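Local coordinates for YfkN protein (Bacillus subtilis subsp. subtilis, PDB 3GVE) that belongs to the calcineurin-like phosphoesterase family of metal-binding proteins and holds a manganese and a magnesium ion side by side in this model, at residues A[219-233]-A[258-272]. Sequence-based numbering, arbitrary orientation.
Sequences IEKQAQSSGAENAVF and EYAGVAQFNVEKGTI
F233, in the first turn of helix 232-238, meets F265 rim to rim: F233 CD1 lies 3.6 Å from F265 CE2, the planes tilt by 21°, and neither ring covers the other's face. With CG anti to the backbone N (chi1 -178°), the F233 ring reaches K221 C and Q222 CA, which stand above one of its faces, offset toward the rim, while A263 O sits at its edge. I219 CG2 touches two aromatics, 3.8 Å from Y259 CE1 and 3.9 Å from F265 CZ, at the edge of the F265 ring. Deeper in, I272 CD1 reaches V232 CG1 at 4.0 Å, and I219, V232 and I272 continue onto strand 275-280 through M279 and V277; the side chain of V232 is about 12 Å from the magnesium ion.

K221 lies extended across V262, its CB 3.8 Å from V262 CG1 and its CD and CE against V262 CG2, while CG meets the CD1-CE1 side of Y259 obliquely. Its ammonium stays 4.3 Å from E258 OE2, too far for a salt bridge; NZ instead makes a hydrogen bond to the backbone O of R340 of the second subunit.

One water links I219 O to Y259 OH; another gives hydrogens to both K221 O, at 2.7 Å, and A263 O.

With no direct hydrogen bond between them, 219-233 and the turns and hairpin of 258-272 associate through apolar contact and two bridging waters.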
loop_
_atom_site.group_PDB
_atom_site.type_symbol
_atom_site.label_atom_id
_atom_site.label_comp_id
_atom_site.label_asym_id
_atom_site.label_seq_id
_atom_site.Cartn_x
_atom_site.Cartn_y
_atom_site.Cartn_z
ATOM N N ILE A 219 -18.162 -0.311 -5.325
ATOM C CA ILE A 219 -19.405 -1.053 -5.452
ATOM C C ILE A 219 -19.797 -1.624 -4.105
ATOM O O ILE A 219 -18.973 -2.212 -3.431
ATOM C CB ILE A 219 -19.233 -2.242 -6.457
ATOM C CG1 ILE A 219 -18.905 -1.731 -7.866
ATOM C CG2 ILE A 219 -20.458 -3.152 -6.438
ATOM C CD1 ILE A 219 -18.275 -2.775 -8.792
ATOM N N GLU A 220 -21.059 -1.434 -3.741
ATOM C CA GLU A 220 -21.686 -2.182 -2.660
ATOM C C GLU A 220 -22.857 -2.942 -3.272
ATOM O O GLU A 220 -23.304 -2.652 -4.354
ATOM C CB GLU A 220 -22.153 -1.257 -1.530
ATOM C CG GLU A 220 -21.015 -0.464 -0.841
ATOM C CD GLU A 220 -20.005 -1.346 -0.110
ATOM O OE1 GLU A 220 -20.257 -2.530 0.118
ATOM O OE2 GLU A 220 -18.936 -0.839 0.252
ATOM N N LYS A 221 -23.309 -3.960 -2.561
ATOM C CA LYS A 221 -24.311 -4.885 -3.091
ATOM C C LYS A 221 -25.756 -4.405 -3.006
ATOM O O LYS A 221 -26.615 -4.970 -3.654
ATOM C CB LYS A 221 -24.209 -6.236 -2.384
ATOM C CG LYS A 221 -22.935 -7.020 -2.730
ATOM C CD LYS A 221 -22.871 -8.231 -1.824
ATOM C CE LYS A 221 -21.791 -9.209 -2.154
ATOM N NZ LYS A 221 -21.966 -10.401 -1.254
ATOM N N GLN A 222 -26.005 -3.380 -2.196
ATOM C CA GLN A 222 -27.354 -2.857 -1.999
ATOM C C GLN A 222 -27.366 -1.327 -1.981
ATOM O O GLN A 222 -26.312 -0.692 -1.876
ATOM C CB GLN A 222 -27.934 -3.405 -0.684
ATOM C CG GLN A 222 -28.223 -4.915 -0.723
ATOM C CD GLN A 222 -27.078 -5.741 -0.171
ATOM O OE1 GLN A 222 -26.185 -5.219 0.459
ATOM N NE2 GLN A 222 -27.105 -7.048 -0.438
ATOM N N ALA A 223 -28.567 -0.746 -2.077
ATOM C CA ALA A 223 -28.698 0.703 -2.143
ATOM C C ALA A 223 -28.134 1.402 -0.925
ATOM O O ALA A 223 -28.136 0.894 0.188
ATOM C CB ALA A 223 -30.169 1.104 -2.338
ATOM N N GLN A 224 -27.624 2.587 -1.185
ATOM C CA GLN A 224 -27.191 3.494 -0.151
ATOM C C GLN A 224 -27.844 4.854 -0.427
ATOM O O GLN A 224 -28.492 5.045 -1.425
ATOM C CB GLN A 224 -25.665 3.619 -0.153
ATOM C CG GLN A 224 -24.917 2.395 0.337
ATOM C CD GLN A 224 -23.425 2.557 0.138
ATOM O OE1 GLN A 224 -22.915 2.320 -0.939
ATOM N NE2 GLN A 224 -22.741 3.001 1.150
ATOM N N SER A 225 -27.652 5.787 0.483
ATOM C CA SER A 225 -28.206 7.121 0.348
ATOM C C SER A 225 -27.151 8.133 -0.042
ATOM O O SER A 225 -26.020 7.801 -0.321
ATOM C CB SER A 225 -28.873 7.530 1.658
ATOM O OG SER A 225 -30.081 6.826 1.795
ATOM N N SER A 226 -27.533 9.394 -0.085
ATOM C CA SER A 226 -26.616 10.419 -0.576
ATOM C C SER A 226 -25.357 10.542 0.286
ATOM O O SER A 226 -25.414 10.346 1.489
ATOM C CB SER A 226 -27.337 11.770 -0.659
ATOM O OG SER A 226 -27.920 12.107 0.574
ATOM N N GLY A 227 -24.234 10.856 -0.340
ATOM C CA GLY A 227 -22.983 11.055 0.366
ATOM C C GLY A 227 -22.132 9.803 0.460
ATOM O O GLY A 227 -21.048 9.828 1.029
ATOM N N ALA A 228 -22.641 8.695 -0.075
ATOM C CA ALA A 228 -21.924 7.418 -0.033
ATOM C C ALA A 228 -20.569 7.482 -0.735
ATOM O O ALA A 228 -20.433 8.072 -1.796
ATOM C CB ALA A 228 -22.764 6.332 -0.638
ATOM N N GLU A 229 -19.587 6.848 -0.111
ATOM C CA GLU A 229 -18.238 6.759 -0.646
ATOM C C GLU A 229 -18.158 5.875 -1.891
ATOM O O GLU A 229 -17.454 6.208 -2.840
ATOM C CB GLU A 229 -17.310 6.211 0.444
ATOM C CG GLU A 229 -15.834 6.108 0.043
ATOM C CD GLU A 229 -14.912 5.694 1.183
ATOM O OE1 GLU A 229 -15.333 5.788 2.347
ATOM O OE2 GLU A 229 -13.780 5.287 0.914
ATOM N N ASN A 230 -18.869 4.747 -1.850
ATOM C CA ASN A 230 -18.826 3.716 -2.884
ATOM C C ASN A 230 -20.210 3.550 -3.505
ATOM O O ASN A 230 -21.007 2.760 -3.059
ATOM C CB ASN A 230 -18.283 2.408 -2.283
ATOM C CG ASN A 230 -16.802 2.513 -1.952
ATOM O OD1 ASN A 230 -15.989 2.775 -2.818
ATOM N ND2 ASN A 230 -16.457 2.315 -0.688
ATOM N N ALA A 231 -20.449 4.326 -4.546
ATOM C CA ALA A 231 -21.788 4.608 -5.030
ATOM C C ALA A 231 -22.173 4.005 -6.375
ATOM O O ALA A 231 -23.187 4.382 -6.916
ATOM C CB ALA A 231 -22.000 6.143 -5.078
ATOM N N VAL A 232 -21.367 3.099 -6.919
ATOM C CA VAL A 232 -21.658 2.549 -8.248
ATOM C C VAL A 232 -23.045 1.883 -8.362
ATOM O O VAL A 232 -23.728 2.039 -9.352
ATOM C CB VAL A 232 -20.555 1.587 -8.722
ATOM C CG1 VAL A 232 -21.032 0.821 -9.974
ATOM C CG2 VAL A 232 -19.274 2.380 -9.038
ATOM N N PHE A 233 -23.443 1.125 -7.350
ATOM C CA PHE A 233 -24.759 0.480 -7.398
ATOM C C PHE A 233 -25.857 1.532 -7.556
ATOM O O PHE A 233 -26.787 1.353 -8.300
ATOM C CB PHE A 233 -24.994 -0.354 -6.137
ATOM C CG PHE A 233 -26.306 -1.090 -6.134
ATOM C CD1 PHE A 233 -26.417 -2.364 -6.666
ATOM C CD2 PHE A 233 -27.422 -0.502 -5.577
ATOM C CE1 PHE A 233 -27.650 -3.041 -6.638
ATOM C CE2 PHE A 233 -28.649 -1.175 -5.546
ATOM C CZ PHE A 233 -28.755 -2.442 -6.074
ATOM N N GLU A 258 -18.288 -13.250 -6.468
ATOM C CA GLU A 258 -18.926 -12.854 -5.248
ATOM C C GLU A 258 -20.306 -12.186 -5.495
ATOM O O GLU A 258 -21.206 -12.251 -4.671
ATOM C CB GLU A 258 -17.966 -11.919 -4.546
ATOM C CG GLU A 258 -18.515 -11.165 -3.434
ATOM C CD GLU A 258 -17.529 -10.163 -2.963
ATOM O OE1 GLU A 258 -16.423 -10.044 -3.553
ATOM O OE2 GLU A 258 -17.849 -9.522 -1.979
ATOM N N TYR A 259 -20.476 -11.564 -6.655
ATOM C CA TYR A 259 -21.709 -10.816 -6.937
ATOM C C TYR A 259 -22.827 -11.646 -7.564
ATOM O O TYR A 259 -23.927 -11.179 -7.767
ATOM C CB TYR A 259 -21.398 -9.594 -7.807
ATOM C CG TYR A 259 -20.492 -8.631 -7.100
ATOM C CD1 TYR A 259 -20.991 -7.703 -6.208
ATOM C CD2 TYR A 259 -19.134 -8.658 -7.322
ATOM C CE1 TYR A 259 -20.144 -6.822 -5.572
ATOM C CE2 TYR A 259 -18.292 -7.801 -6.669
ATOM C CZ TYR A 259 -18.793 -6.888 -5.810
ATOM O OH TYR A 259 -17.946 -6.024 -5.178
ATOM N N ALA A 260 -22.529 -12.897 -7.846
ATOM C CA ALA A 260 -23.540 -13.795 -8.443
ATOM C C ALA A 260 -24.687 -13.994 -7.441
ATOM O O ALA A 260 -24.423 -14.368 -6.329
ATOM C CB ALA A 260 -22.890 -15.128 -8.772
ATOM N N GLY A 261 -25.916 -13.786 -7.879
ATOM C CA GLY A 261 -27.050 -13.958 -6.997
ATOM C C GLY A 261 -27.497 -12.699 -6.268
ATOM O O GLY A 261 -28.535 -12.671 -5.616
ATOM N N VAL A 262 -26.694 -11.647 -6.384
ATOM C CA VAL A 262 -27.066 -10.331 -5.850
ATOM C C VAL A 262 -28.005 -9.646 -6.839
ATOM O O VAL A 262 -27.710 -9.537 -8.017
ATOM C CB VAL A 262 -25.825 -9.433 -5.582
ATOM C CG1 VAL A 262 -26.252 -8.075 -4.967
ATOM C CG2 VAL A 262 -24.816 -10.160 -4.662
ATOM N N ALA A 263 -29.154 -9.196 -6.351
ATOM C CA ALA A 263 -30.128 -8.547 -7.216
ATOM C C ALA A 263 -29.488 -7.402 -8.006
ATOM O O ALA A 263 -28.743 -6.619 -7.463
ATOM C CB ALA A 263 -31.316 -8.031 -6.404
ATOM N N GLN A 264 -29.797 -7.360 -9.293
ATOM C CA GLN A 264 -29.337 -6.322 -10.217
ATOM C C GLN A 264 -28.013 -6.658 -10.893
ATOM O O GLN A 264 -27.663 -6.054 -11.877
ATOM C CB GLN A 264 -29.230 -4.955 -9.524
ATOM C CG GLN A 264 -30.556 -4.383 -9.118
ATOM C CD GLN A 264 -31.469 -4.395 -10.298
ATOM O OE1 GLN A 264 -31.188 -3.776 -11.303
ATOM N NE2 GLN A 264 -32.507 -5.180 -10.222
ATOM N N PHE A 265 -27.282 -7.621 -10.346
ATOM C CA PHE A 265 -25.980 -8.002 -10.877
ATOM C C PHE A 265 -26.092 -9.158 -11.881
ATOM O O PHE A 265 -26.835 -10.086 -11.682
ATOM C CB PHE A 265 -25.035 -8.402 -9.731
ATOM C CG PHE A 265 -24.564 -7.232 -8.881
ATOM C CD1 PHE A 265 -23.308 -6.666 -9.071
ATOM C CD2 PHE A 265 -25.378 -6.707 -7.895
ATOM C CE1 PHE A 265 -22.872 -5.611 -8.290
ATOM C CE2 PHE A 265 -24.950 -5.627 -7.112
ATOM C CZ PHE A 265 -23.682 -5.084 -7.310
ATOM N N ASN A 266 -25.322 -9.077 -12.954
ATOM C CA ASN A 266 -25.116 -10.185 -13.880
ATOM C C ASN A 266 -23.601 -10.356 -14.076
ATOM O O ASN A 266 -22.954 -9.583 -14.767
ATOM C CB ASN A 266 -25.838 -9.923 -15.202
ATOM C CG ASN A 266 -25.770 -11.110 -16.153
ATOM O OD1 ASN A 266 -24.785 -11.804 -16.200
ATOM N ND2 ASN A 266 -26.828 -11.324 -16.912
ATOM N N VAL A 267 -23.043 -11.366 -13.421
ATOM C CA VAL A 267 -21.619 -11.641 -13.464
ATOM C C VAL A 267 -21.129 -12.068 -14.826
ATOM O O VAL A 267 -20.105 -11.603 -15.272
ATOM C CB VAL A 267 -21.156 -12.593 -12.331
ATOM C CG1 VAL A 267 -19.692 -12.897 -12.473
ATOM C CG2 VAL A 267 -21.530 -12.022 -10.942
ATOM N N GLU A 268 -21.896 -12.925 -15.477
ATOM C CA GLU A 268 -21.514 -13.405 -16.791
ATOM C C GLU A 268 -21.378 -12.230 -17.754
ATOM O O GLU A 268 -20.413 -12.155 -18.487
ATOM C CB GLU A 268 -22.527 -14.441 -17.293
ATOM C CG GLU A 268 -22.614 -15.709 -16.414
ATOM C CD GLU A 268 -21.256 -16.374 -16.230
ATOM O OE1 GLU A 268 -20.738 -16.424 -15.104
ATOM O OE2 GLU A 268 -20.685 -16.834 -17.226
ATOM N N LYS A 269 -22.321 -11.293 -17.720
ATOM C CA LYS A 269 -22.255 -10.143 -18.634
ATOM C C LYS A 269 -21.461 -8.973 -18.083
ATOM O O LYS A 269 -21.154 -8.052 -18.846
ATOM C CB LYS A 269 -23.641 -9.709 -19.045
ATOM C CG LYS A 269 -24.423 -10.831 -19.775
ATOM C CD LYS A 269 -25.686 -10.254 -20.280
ATOM C CE LYS A 269 -25.485 -9.442 -21.599
ATOM N NZ LYS A 269 -25.380 -10.221 -22.845
ATOM N N GLY A 270 -21.131 -8.995 -16.806
ATOM C CA GLY A 270 -20.471 -7.871 -16.142
ATOM C C GLY A 270 -21.312 -6.648 -16.105
ATOM O O GLY A 270 -20.814 -5.551 -16.487
ATOM N N THR A 271 -22.553 -6.740 -15.676
ATOM C CA THR A 271 -23.472 -5.596 -15.613
ATOM C C THR A 271 -24.121 -5.360 -14.259
ATOM O O THR A 271 -24.303 -6.322 -13.508
ATOM C CB THR A 271 -24.601 -5.719 -16.733
ATOM O OG1 THR A 271 -25.328 -6.913 -16.470
ATOM C CG2 THR A 271 -24.082 -5.720 -18.127
ATOM N N ILE A 272 -24.511 -4.133 -14.006
ATOM C CA ILE A 272 -25.309 -3.812 -12.837
ATOM C C ILE A 272 -26.491 -3.017 -13.386
ATOM O O ILE A 272 -26.307 -2.008 -14.046
ATOM C CB ILE A 272 -24.516 -2.988 -11.789
ATOM C CG1 ILE A 272 -23.198 -3.690 -11.421
ATOM C CG2 ILE A 272 -25.395 -2.737 -10.542
ATOM C CD1 ILE A 272 -22.362 -2.923 -10.407
HETATM O O HOH W 1 -18.746 -4.879 -3.088
HETATM O O HOH W 2 -28.868 -5.961 -4.749
#